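Local coordinates for ribosome maturation protein SDO1 homolog (Methanothermobacter thermautotrophicus, PDB 2WBM) that probably takes part in ribosome maturation and RNA binding, as an archaeal member of the SDO1/SBDS family, at residues 144-147 and 148-152; 170-173 and 174-177; 114-117 and 118-122. All coordinates share one frame; numbering follows the deposited sequence. Where two conformers were deposited one is given.

Contact 1. Residues 144-147 and 148-152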
ATOM      1  N   LYS A 144       2.630 -16.619  -5.976  1.00 16.96           N
ATOM      2  CA  LYS A 144       1.909 -17.858  -5.644  1.00 17.94           C
ATOM      3  C   LYS A 144       2.402 -18.517  -4.349  1.00 17.27           C
ATOM      4  O   LYS A 144       1.614 -19.110  -3.617  1.00 15.21           O
ATOM      5  CB  LYS A 144       1.990 -18.865  -6.795  1.00 19.77           C
ATOM      6  CG  LYS A 144       1.158 -18.493  -8.009  1.00 26.05           C
ATOM      7  CD  LYS A 144       1.483 -19.402  -9.193  1.00 35.24           C
ATOM      8  CE  LYS A 144       0.928 -18.846 -10.500  1.00 39.89           C
ATOM      9  NZ  LYS A 144      -0.560 -18.741 -10.494  1.00 43.56           N
ATOM     10  N   ARG A 145       3.702 -18.410  -4.071  1.00 16.77           N
ATOM     11  CA  ARG A 145       4.286 -19.021  -2.875  1.00 17.89           C
ATOM     12  C   ARG A 145       3.883 -18.261  -1.615  1.00 17.07           C
ATOM     13  O   ARG A 145       3.586 -18.877  -0.575  1.00 15.10           O
ATOM     14  CB  ARG A 145       5.814 -19.096  -2.977  1.00 18.79           C
ATOM     15  CG  ARG A 145       6.472 -19.963  -1.909  1.00 23.68           C
ATOM     16  CD  ARG A 145       6.122 -21.424  -2.136  1.00 32.74           C
ATOM     17  NE  ARG A 145       6.315 -22.275  -0.963  1.00 37.69           N
ATOM     18  CZ  ARG A 145       5.473 -22.359   0.067  1.00 40.55           C
ATOM     19  NH1 ARG A 145       4.378 -21.606   0.115  1.00 32.99           N
ATOM     20  NH2 ARG A 145       5.741 -23.188   1.071  1.00 37.77           N
ATOM     21  N   ILE A 146       3.874 -16.932  -1.722  1.00 15.62           N
ATOM     22  CA  ILE A 146       3.433 -16.057  -0.643  1.00 14.86           C
ATOM     23  C   ILE A 146       1.963 -16.341  -0.336  1.00 15.70           C
ATOM     24  O   ILE A 146       1.575 -16.458   0.824  1.00 14.74           O
ATOM     25  CB  ILE A 146       3.613 -14.557  -1.009  1.00 14.56           C
ATOM     26  CG1 ILE A 146       5.090 -14.205  -1.281  1.00 15.20           C
ATOM     27  CG2 ILE A 146       3.021 -13.651   0.072  1.00 13.14           C
ATOM     28  CD1 ILE A 146       6.065 -14.673  -0.226  1.00 18.68           C
ATOM     29  N   GLU A 147       1.154 -16.441  -1.385  1.00 15.09           N
ATOM     30  CA  GLU A 147      -0.268 -16.731  -1.237  1.00 16.81           C
ATOM     31  C   GLU A 147      -0.486 -18.059  -0.496  1.00 16.01           C
ATOM     32  O   GLU A 147      -1.327 -18.144   0.404  1.00 14.92           O
ATOM     33  CB  GLU A 147      -0.947 -16.774  -2.608  1.00 16.82           C
ATOM     34  CG  GLU A 147      -2.448 -16.997  -2.555  1.00 21.77           C
ATOM     35  CD  GLU A 147      -3.079 -17.002  -3.932  1.00 25.35           C
ATOM     36  OE1 GLU A 147      -2.488 -17.585  -4.865  1.00 30.13           O
ATOM     37  OE2 GLU A 147      -4.170 -16.423  -4.086  1.00 29.35           O
ATOM     38  N   LYS A 148       0.276 -19.082  -0.878  1.00 14.88           N
ATOM     39  CA  LYS A 148       0.170 -20.394  -0.250  1.00 16.41           C
ATOM     40  C   LYS A 148       0.531 -20.340   1.231  1.00 15.62           C
ATOM     41  O   LYS A 148      -0.129 -20.978   2.051  1.00 14.46           O
ATOM     42  CB  LYS A 148       1.023 -21.428  -0.997  1.00 17.99           C
ATOM     43  CG  LYS A 148       0.336 -22.052  -2.221  1.00 26.13           C
ATOM     44  CD  LYS A 148      -0.730 -21.118  -2.808  1.00 35.97           C
ATOM     45  CE  LYS A 148      -0.736 -21.110  -4.327  1.00 41.61           C
ATOM     46  NZ  LYS A 148      -1.175 -19.765  -4.817  1.00 32.20           N
ATOM     47  N   ALA A 149       1.567 -19.567   1.558  1.00 13.88           N
ATOM     48  CA  ALA A 149       1.999 -19.361   2.945  1.00 14.60           C
ATOM     49  C   ALA A 149       0.914 -18.673   3.784  1.00 13.82           C
ATOM     50  O   ALA A 149       0.674 -19.058   4.925  1.00 13.69           O
ATOM     51  CB  ALA A 149       3.293 -18.544   2.986  1.00 15.83           C
ATOM     52  N   MET A 150       0.270 -17.664   3.211  1.00 13.30           N
ATOM     53  CA  MET A 150      -0.819 -16.961   3.891  1.00 15.15           C
ATOM     54  C   MET A 150      -1.970 -17.914   4.218  1.00 17.12           C
ATOM     55  O   MET A 150      -2.549 -17.857   5.315  1.00 17.19           O
ATOM     56  CB  MET A 150      -1.301 -15.791   3.045  1.00 14.91           C
ATOM     57  CG  MET A 150      -0.286 -14.667   2.959  1.00 15.30           C
ATOM     58  SD  MET A 150      -0.713 -13.430   1.721  1.00 18.57           S
ATOM     59  CE  MET A 150      -2.152 -12.664   2.487  1.00 19.02           C
ATOM     60  N   GLU A 151      -2.280 -18.804   3.279  1.00 16.63           N
ATOM     61  CA  GLU A 151      -3.326 -19.804   3.501  1.00 19.32           C
ATOM     62  C   GLU A 151      -2.939 -20.767   4.626  1.00 18.88           C
ATOM     63  O   GLU A 151      -3.746 -21.028   5.520  1.00 19.21           O
ATOM     64  CB  GLU A 151      -3.639 -20.570   2.214  1.00 20.26           C
ATOM     65  CG  GLU A 151      -4.235 -19.709   1.094  1.00 24.36           C
ATOM     66  CD  GLU A 151      -4.224 -20.414  -0.259  1.00 33.34           C
ATOM     67  OE1 GLU A 151      -3.611 -21.501  -0.377  1.00 37.96           O
ATOM     68  OE2 GLU A 151      -4.829 -19.875  -1.209  1.00 34.66           O
ATOM     69  N   GLU A 152      -1.703 -21.265   4.584  1.00 16.42           N
ATOM     70  CA  GLU A 152      -1.182 -22.171   5.616  1.00 17.60           C
ATOM     71  C   GLU A 152      -1.213 -21.546   7.009  1.00 15.91           C
ATOM     72  O   GLU A 152      -1.505 -22.222   7.994  1.00 14.58           O
ATOM     73  CB  GLU A 152       0.240 -22.620   5.279  1.00 18.64           C
ATOM     74  CG  GLU A 152       0.313 -23.805   4.337  1.00 24.64           C
ATOM     75  CD  GLU A 152       1.721 -24.051   3.803  1.00 32.41           C
ATOM     76  OE1 GLU A 152       2.631 -23.230   4.065  1.00 38.47           O
ATOM     77  OE2 GLU A 152       1.913 -25.067   3.104  1.00 36.96           O
TER
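The guanidinium of Arg145 turns an edge to the next turn of the helix. Ala149 N lies near its plane, 3.8 Å from Arg145 NH1. The carboxylate of Glu152 is at the edge as well, but Arg145 NH2 and Glu152 OE1 are 4.3 Å apart, beyond a salt bridge. Lys148 CB comes in obliquely, 3.5 Å from Arg145 NH1. The second flat group is the carboxylate of Glu147. Its OE1 makes a salt bridge with Lys148 NZ, though at 2.5 Å the exact length is doubtful, and its OE2 has a second cation in Arg121 of helix 110-131. The lysine chain reaches this neighbour by bending sharply: its chi2 is 26°, close to eclipsed. That bend lays its CD 3.2 Å from Lys144 O. The same carbonyl accepts Lys148 N at 3.0 Å and, weakly, Lys148 NZ. On the buried side, Ile146 CG2 meets Met150 SD at 4.1 Å, and both residues pack on helix 110-131. The chemistry thus divides by helix face. Apolar groups face the domain interior. On the polar side Glu147, paired with Arg121 as well as Lys148, probably keeps its negative charge, while Arg145 NH1 is buried without a partner in the model.

Contact 2. Residues 170-173 and 174-177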
ATOM      1  N   VAL A 170       1.212  -9.534   8.154  1.00 13.06           N
ATOM      2  CA  VAL A 170       1.168 -10.764   7.364  1.00 13.28           C
ATOM      3  C   VAL A 170       2.561 -11.403   7.278  1.00 14.69           C
ATOM      4  O   VAL A 170       2.712 -12.625   7.430  1.00 14.22           O
ATOM      5  CB  VAL A 170       0.552 -10.529   5.964  1.00 13.64           C
ATOM      6  CG1 VAL A 170       0.637 -11.786   5.117  1.00 13.56           C
ATOM      7  CG2 VAL A 170      -0.909 -10.073   6.083  1.00 11.81           C
ATOM      8  N   LEU A 171       3.588 -10.580   7.071  1.00 12.40           N
ATOM      9  CA  LEU A 171       4.944 -11.116   7.003  1.00 12.99           C
ATOM     10  C   LEU A 171       5.280 -11.904   8.271  1.00 14.36           C
ATOM     11  O   LEU A 171       5.816 -13.018   8.199  1.00 12.79           O
ATOM     12  CB  LEU A 171       5.962  -9.996   6.759  1.00 12.38           C
ATOM     13  CG  LEU A 171       7.432 -10.411   6.662  1.00 17.77           C
ATOM     14  CD1 LEU A 171       7.657 -11.376   5.500  1.00 13.04           C
ATOM     15  CD2 LEU A 171       8.315  -9.165   6.539  1.00 16.86           C
ATOM     16  N   LYS A 172       4.940 -11.332   9.425  1.00 13.36           N
ATOM     17  CA  LYS A 172       5.181 -11.973  10.708  1.00 16.29           C
ATOM     18  C   LYS A 172       4.442 -13.312  10.821  1.00 16.86           C
ATOM     19  O   LYS A 172       5.001 -14.295  11.325  1.00 16.67           O
ATOM     20  CB  LYS A 172       4.785 -11.042  11.855  1.00 16.73           C
ATOM     21  CG  LYS A 172       5.580 -11.274  13.109  1.00 22.29           C
ATOM     22  CD  LYS A 172       4.886 -10.735  14.342  1.00 26.23           C
ATOM     23  CE  LYS A 172       5.666 -11.118  15.598  1.00 28.15           C
ATOM     24  NZ  LYS A 172       4.901 -10.813  16.828  1.00 33.06           N
ATOM     25  N   ALA A 173       3.202 -13.344  10.333  1.00 17.30           N
ATOM     26  CA  ALA A 173       2.385 -14.562  10.349  1.00 17.79           C
ATOM     27  C   ALA A 173       2.945 -15.681   9.458  1.00 17.16           C
ATOM     28  O   ALA A 173       2.909 -16.853   9.837  1.00 19.91           O
ATOM     29  CB  ALA A 173       0.932 -14.240   9.970  1.00 17.33           C
ATOM     30  N   ILE A 174       3.474 -15.329   8.291  1.00 15.38           N
ATOM     31  CA  ILE A 174       3.939 -16.353   7.348  1.00 15.89           C
ATOM     32  C   ILE A 174       5.398 -16.802   7.525  1.00 17.21           C
ATOM     33  O   ILE A 174       5.806 -17.829   6.967  1.00 16.25           O
ATOM     34  CB  ILE A 174       3.690 -15.956   5.878  1.00 15.68           C
ATOM     35  CG1 ILE A 174       4.578 -14.766   5.478  1.00 14.93           C
ATOM     36  CG2 ILE A 174       2.190 -15.705   5.635  1.00 16.48           C
ATOM     37  CD1 ILE A 174       4.514 -14.401   4.002  1.00 18.74           C
ATOM     38  N   ARG A 175       6.180 -16.043   8.291  1.00 18.14           N
ATOM     39  CA  ARG A 175       7.608 -16.351   8.453  1.00 19.26           C
ATOM     40  C   ARG A 175       7.870 -17.673   9.194  1.00 20.22           C
ATOM     41  O   ARG A 175       8.989 -18.183   9.163  1.00 19.25           O
ATOM     42  CB  ARG A 175       8.363 -15.184   9.108  1.00 20.91           C
ATOM     43  CG  ARG A 175       8.156 -15.065  10.607  1.00 25.40           C
ATOM     44  CD  ARG A 175       8.843 -13.836  11.198  1.00 33.82           C
ATOM     45  NE  ARG A 175       8.716 -13.827  12.658  1.00 38.79           N
ATOM     46  CZ  ARG A 175       8.895 -12.762  13.436  1.00 41.52           C
ATOM     47  NH1 ARG A 175       9.209 -11.584  12.907  1.00 42.08           N
ATOM     48  NH2 ARG A 175       8.748 -12.874  14.751  1.00 40.44           N
ATOM     49  N   THR A 176       6.845 -18.219   9.846  1.00 20.32           N
ATOM     50  CA  THR A 176       6.944 -19.560  10.431  1.00 22.39           C
ATOM     51  C   THR A 176       6.604 -20.650   9.411  1.00 20.99           C
ATOM     52  O   THR A 176       6.890 -21.824   9.634  1.00 20.19           O
ATOM     53  CB  THR A 176       6.066 -19.733  11.695  1.00 22.81           C
ATOM     54  OG1 THR A 176       4.753 -19.217  11.453  1.00 24.70           O
ATOM     55  CG2 THR A 176       6.689 -19.008  12.885  1.00 26.38           C
ATOM     56  N   LYS A 177       6.003 -20.256   8.294  1.00 17.95           N
ATOM     57  CA  LYS A 177       5.645 -21.207   7.246  1.00 18.13           C
ATOM     58  C   LYS A 177       6.717 -21.315   6.163  1.00 20.04           C
ATOM     59  O   LYS A 177       7.000 -22.411   5.679  1.00 21.61           O
ATOM     60  CB  LYS A 177       4.279 -20.874   6.640  1.00 16.96           C
ATOM     61  CG  LYS A 177       3.133 -20.847   7.646  1.00 18.02           C
ATOM     62  CD  LYS A 177       3.031 -22.149   8.450  1.00 20.08           C
ATOM     63  CE  LYS A 177       1.819 -22.126   9.376  1.00 21.02           C
ATOM     64  NZ  LYS A 177       1.839 -23.254  10.347  1.00 18.93           N
TER
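Arg175 doubles back over the last turn of helix 163-174 and lies alongside Lys172, pointing the same way. Its CB sits 3.5 Å from Leu171 O. CG stands between the backbone N and the carbonyl carbon (chi1 77°), which brings it to 3.3 Å from Lys172 O. CD passes the same carbonyl less closely. From CG to NE the chain is extended and carries the guanidinium over the lysine. There Lys172 CG lies above the centre of one guanidinium face, 3.6 Å from the plane. At the tip, Arg175 NH2 is 3.6 Å from Lys172 CE. The lysine's charged end stays further off, with NZ 4.8 Å from Arg175 NH2. Behind this pair the chain leaves the helix for the loop to strand 181-191, and Leu171 and Arg175 touch Ile180 there. Ile174 N gives Val170 O a bond of 2.9 Å, nearly straight on to the carbonyl, and a weak one to Leu171 O, which Arg175 N also reaches only weakly. Ile174 sets its CG2 4.2 Å from Val170 CG1, and both residues touch Met150 of helix 143-152. With an alanine at Ile174, a gap would probably open beside Val170, and Met150 and Ala149 would lose apolar cover. The outer pair meets through methylenes of Lys172, not through opposite charges. The flat cation rests on them, the ammonium stays beyond contact, and solvent probably screens both exposed ends.

Contact 3. Residues 114-117 and 118-122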
ATOM      1  N   ARG A 114     -16.162  -7.293   1.033  1.00 11.97           N
ATOM      2  CA  ARG A 114     -15.676  -8.339   0.121  0.50 12.42           C
ATOM      3  C   ARG A 114     -14.673  -7.767  -0.877  1.00 13.92           C
ATOM      4  O   ARG A 114     -13.584  -8.331  -1.076  1.00 13.52           O
ATOM      5  CB  ARG A 114     -16.827  -9.014  -0.641  0.50 11.62           C
ATOM      6  CG  ARG A 114     -16.350 -10.067  -1.647  0.50 12.03           C
ATOM      7  CD  ARG A 114     -17.421 -10.447  -2.655  0.50 18.09           C
ATOM      8  NE  ARG A 114     -17.577  -9.444  -3.702  0.50 19.03           N
ATOM      9  CZ  ARG A 114     -16.615  -9.093  -4.553  0.50 22.47           C
ATOM     10  NH1 ARG A 114     -15.413  -9.647  -4.466  0.50 23.39           N
ATOM     11  NH2 ARG A 114     -16.850  -8.179  -5.482  0.50 18.00           N
ATOM     12  N   GLN A 115     -15.034  -6.657  -1.504  1.00 12.09           N
ATOM     13  CA  GLN A 115     -14.180  -6.014  -2.494  1.00 13.66           C
ATOM     14  C   GLN A 115     -12.877  -5.480  -1.903  1.00 13.09           C
ATOM     15  O   GLN A 115     -11.814  -5.640  -2.512  1.00 14.64           O
ATOM     16  CB  GLN A 115     -14.946  -4.904  -3.198  1.00 14.30           C
ATOM     17  CG  GLN A 115     -16.036  -5.433  -4.121  1.00 25.12           C
ATOM     18  CD  GLN A 115     -16.354  -4.497  -5.276  1.00 36.18           C
ATOM     19  OE1 GLN A 115     -17.454  -3.946  -5.362  1.00 38.16           O
ATOM     20  NE2 GLN A 115     -15.386  -4.312  -6.173  1.00 45.84           N
ATOM     21  N   MET A 116     -12.963  -4.866  -0.723  1.00 11.77           N
ATOM     22  CA  MET A 116     -11.792  -4.313  -0.041  1.00 14.71           C
ATOM     23  C   MET A 116     -10.814  -5.393   0.421  1.00 15.29           C
ATOM     24  O   MET A 116      -9.592  -5.231   0.264  1.00 13.33           O
ATOM     25  CB  MET A 116     -12.209  -3.409   1.121  1.00 13.15           C
ATOM     26  CG  MET A 116     -12.923  -2.128   0.642  1.00 16.87           C
ATOM     27  SD  MET A 116     -13.820  -1.272   1.968  1.00 17.88           S
ATOM     28  CE  MET A 116     -12.509  -0.326   2.754  1.00 18.93           C
ATOM     29  N   ILE A 117     -11.331  -6.478   0.994  1.00 14.59           N
ATOM     30  CA  ILE A 117     -10.463  -7.593   1.382  1.00 15.49           C
ATOM     31  C   ILE A 117      -9.734  -8.145   0.157  1.00 16.52           C
ATOM     32  O   ILE A 117      -8.518  -8.335   0.203  1.00 16.61           O
ATOM     33  CB  ILE A 117     -11.222  -8.724   2.110  1.00 12.70           C
ATOM     34  CG1 ILE A 117     -11.641  -8.236   3.505  1.00 14.00           C
ATOM     35  CG2 ILE A 117     -10.323  -9.988   2.234  1.00 14.55           C
ATOM     36  CD1 ILE A 117     -12.594  -9.213   4.230  1.00 11.89           C
ATOM     37  N   GLU A 118     -10.467  -8.383  -0.928  1.00 13.91           N
ATOM     38  CA  GLU A 118      -9.872  -8.969  -2.124  1.00 15.75           C
ATOM     39  C   GLU A 118      -8.783  -8.052  -2.688  1.00 16.62           C
ATOM     40  O   GLU A 118      -7.689  -8.519  -3.021  1.00 14.99           O
ATOM     41  CB  GLU A 118     -10.941  -9.272  -3.178  1.00 15.77           C
ATOM     42  CG  GLU A 118     -10.425 -10.061  -4.419  1.00 23.10           C
ATOM     43  CD  GLU A 118      -9.416 -11.182  -4.077  1.00 34.34           C
ATOM     44  OE1 GLU A 118      -9.718 -12.075  -3.241  1.00 30.13           O
ATOM     45  OE2 GLU A 118      -8.306 -11.169  -4.657  1.00 38.73           O
ATOM     46  N   ASP A 119      -9.090  -6.754  -2.760  1.00 14.16           N
ATOM     47  CA  ASP A 119      -8.156  -5.752  -3.259  1.00 15.26           C
ATOM     48  C   ASP A 119      -6.885  -5.721  -2.406  1.00 15.78           C
ATOM     49  O   ASP A 119      -5.765  -5.755  -2.951  1.00 17.09           O
ATOM     50  CB  ASP A 119      -8.811  -4.370  -3.291  1.00 15.20           C
ATOM     51  CG  ASP A 119      -7.857  -3.275  -3.786  1.00 22.54           C
ATOM     52  OD1 ASP A 119      -7.525  -3.258  -4.998  1.00 23.52           O
ATOM     53  OD2 ASP A 119      -7.435  -2.437  -2.955  1.00 24.91           O
ATOM     54  N   LYS A 120      -7.053  -5.656  -1.084  1.00 14.70           N
ATOM     55  CA  LYS A 120      -5.909  -5.596  -0.186  1.00 15.57           C
ATOM     56  C   LYS A 120      -5.126  -6.900  -0.155  1.00 16.54           C
ATOM     57  O   LYS A 120      -3.900  -6.870  -0.104  1.00 16.10           O
ATOM     58  CB  LYS A 120      -6.311  -5.128   1.212  1.00 16.49           C
ATOM     59  CG  LYS A 120      -6.732  -3.654   1.183  1.00 18.66           C
ATOM     60  CD  LYS A 120      -6.833  -3.043   2.534  1.00 19.44           C
ATOM     61  CE  LYS A 120      -7.078  -1.531   2.432  1.00 19.10           C
ATOM     62  NZ  LYS A 120      -8.475  -1.222   1.977  1.00 22.89           N
ATOM     63  N   ARG A 121      -5.827  -8.034  -0.219  1.00 14.66           N
ATOM     64  CA  ARG A 121      -5.177  -9.351  -0.258  0.50 14.41           C
ATOM     65  C   ARG A 121      -4.167  -9.407  -1.407  1.00 14.76           C
ATOM     66  O   ARG A 121      -3.005  -9.782  -1.220  1.00 14.27           O
ATOM     67  CB  ARG A 121      -6.229 -10.460  -0.415  0.50 12.98           C
ATOM     68  CG  ARG A 121      -5.686 -11.883  -0.345  0.50 13.74           C
ATOM     69  CD  ARG A 121      -6.779 -12.921  -0.624  0.50  7.76           C
ATOM     70  NE  ARG A 121      -7.080 -13.018  -2.049  0.50 14.69           N
ATOM     71  CZ  ARG A 121      -6.406 -13.774  -2.911  0.50 14.32           C
ATOM     72  NH1 ARG A 121      -5.398 -14.532  -2.497  0.50  6.72           N
ATOM     73  NH2 ARG A 121      -6.753 -13.784  -4.190  0.50 15.97           N
ATOM     74  N   LEU A 122      -4.612  -9.021  -2.601  1.00 14.02           N
ATOM     75  CA  LEU A 122      -3.725  -9.060  -3.764  1.00 14.37           C
ATOM     76  C   LEU A 122      -2.552  -8.093  -3.609  1.00 15.28           C
ATOM     77  O   LEU A 122      -1.416  -8.443  -3.929  1.00 12.57           O
ATOM     78  CB  LEU A 122      -4.489  -8.804  -5.074  1.00 15.83           C
ATOM     79  CG  LEU A 122      -3.624  -8.820  -6.355  1.00 25.43           C
ATOM     80  CD1 LEU A 122      -2.960 -10.188  -6.618  1.00 27.43           C
ATOM     81  CD2 LEU A 122      -4.404  -8.349  -7.588  1.00 30.10           C
TER
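Arg114 O receives Glu118 N at 3.1 Å, one of the regular i to i+4 bonds of the helix. The side chain of Arg114 turns back to Glu111. Gln115 O takes Asp119 N in the same way, and Asp119 CB lies 3.4 Å from that oxygen. The Asp119 carboxylate is paired one turn on, with Lys123. Met116 O accepts Lys120 N at 2.9 Å in a nearly straight bond (165°). Lys120 CG, beside its own backbone N, also rests on this oxygen at 3.4 Å. The side chains of the two residues come close further out, where Met116 CE is 4.2 Å from Lys120 NZ. Ile117 O completes the set with the shortest of the four bonds, 2.7 Å from Arg121 N. In the conformer given for Arg121, its guanidinium grips Glu118 side-on. NE bonds to OE1 of Glu118 at 3.0 Å, and Arg121 NH2 bonds to Glu118 OE2, whose syn lone pair it meets. NH1 is then left for Glu147. The segments lie in helix 110-131, which runs from the three-stranded sheet to the five-stranded one. Met116 and Ile117 pack on Pro159, and Lys120 bonds to the carbonyl of Pro159 while touching Val163 and Gln166 of helix 163-174. Helix 143-152 is reached through Arg121.

In the fold
All three contacts are local, each within one continuous piece of chain; contacts 1 and 3 lie within helices, contact 2 at the end of one. Contacts 1 and 2 are partly buried and touch directly, for Met150 and Ala149 of helix 143-152 meet Val170 and Ile174 of helix 163-174. Both fall in domain II of the SBDS family. Contact 3 is nearer the surface and belongs to the longer helix 110-131. It joins contact 1 by a salt bridge between Arg121 and Glu147, but its nearest atoms are about 8 Å from contact 2. Their polar chemistry differs too. Opposite charges pair in contacts 1 and 3, whereas contact 2 brings two cations alongside each other.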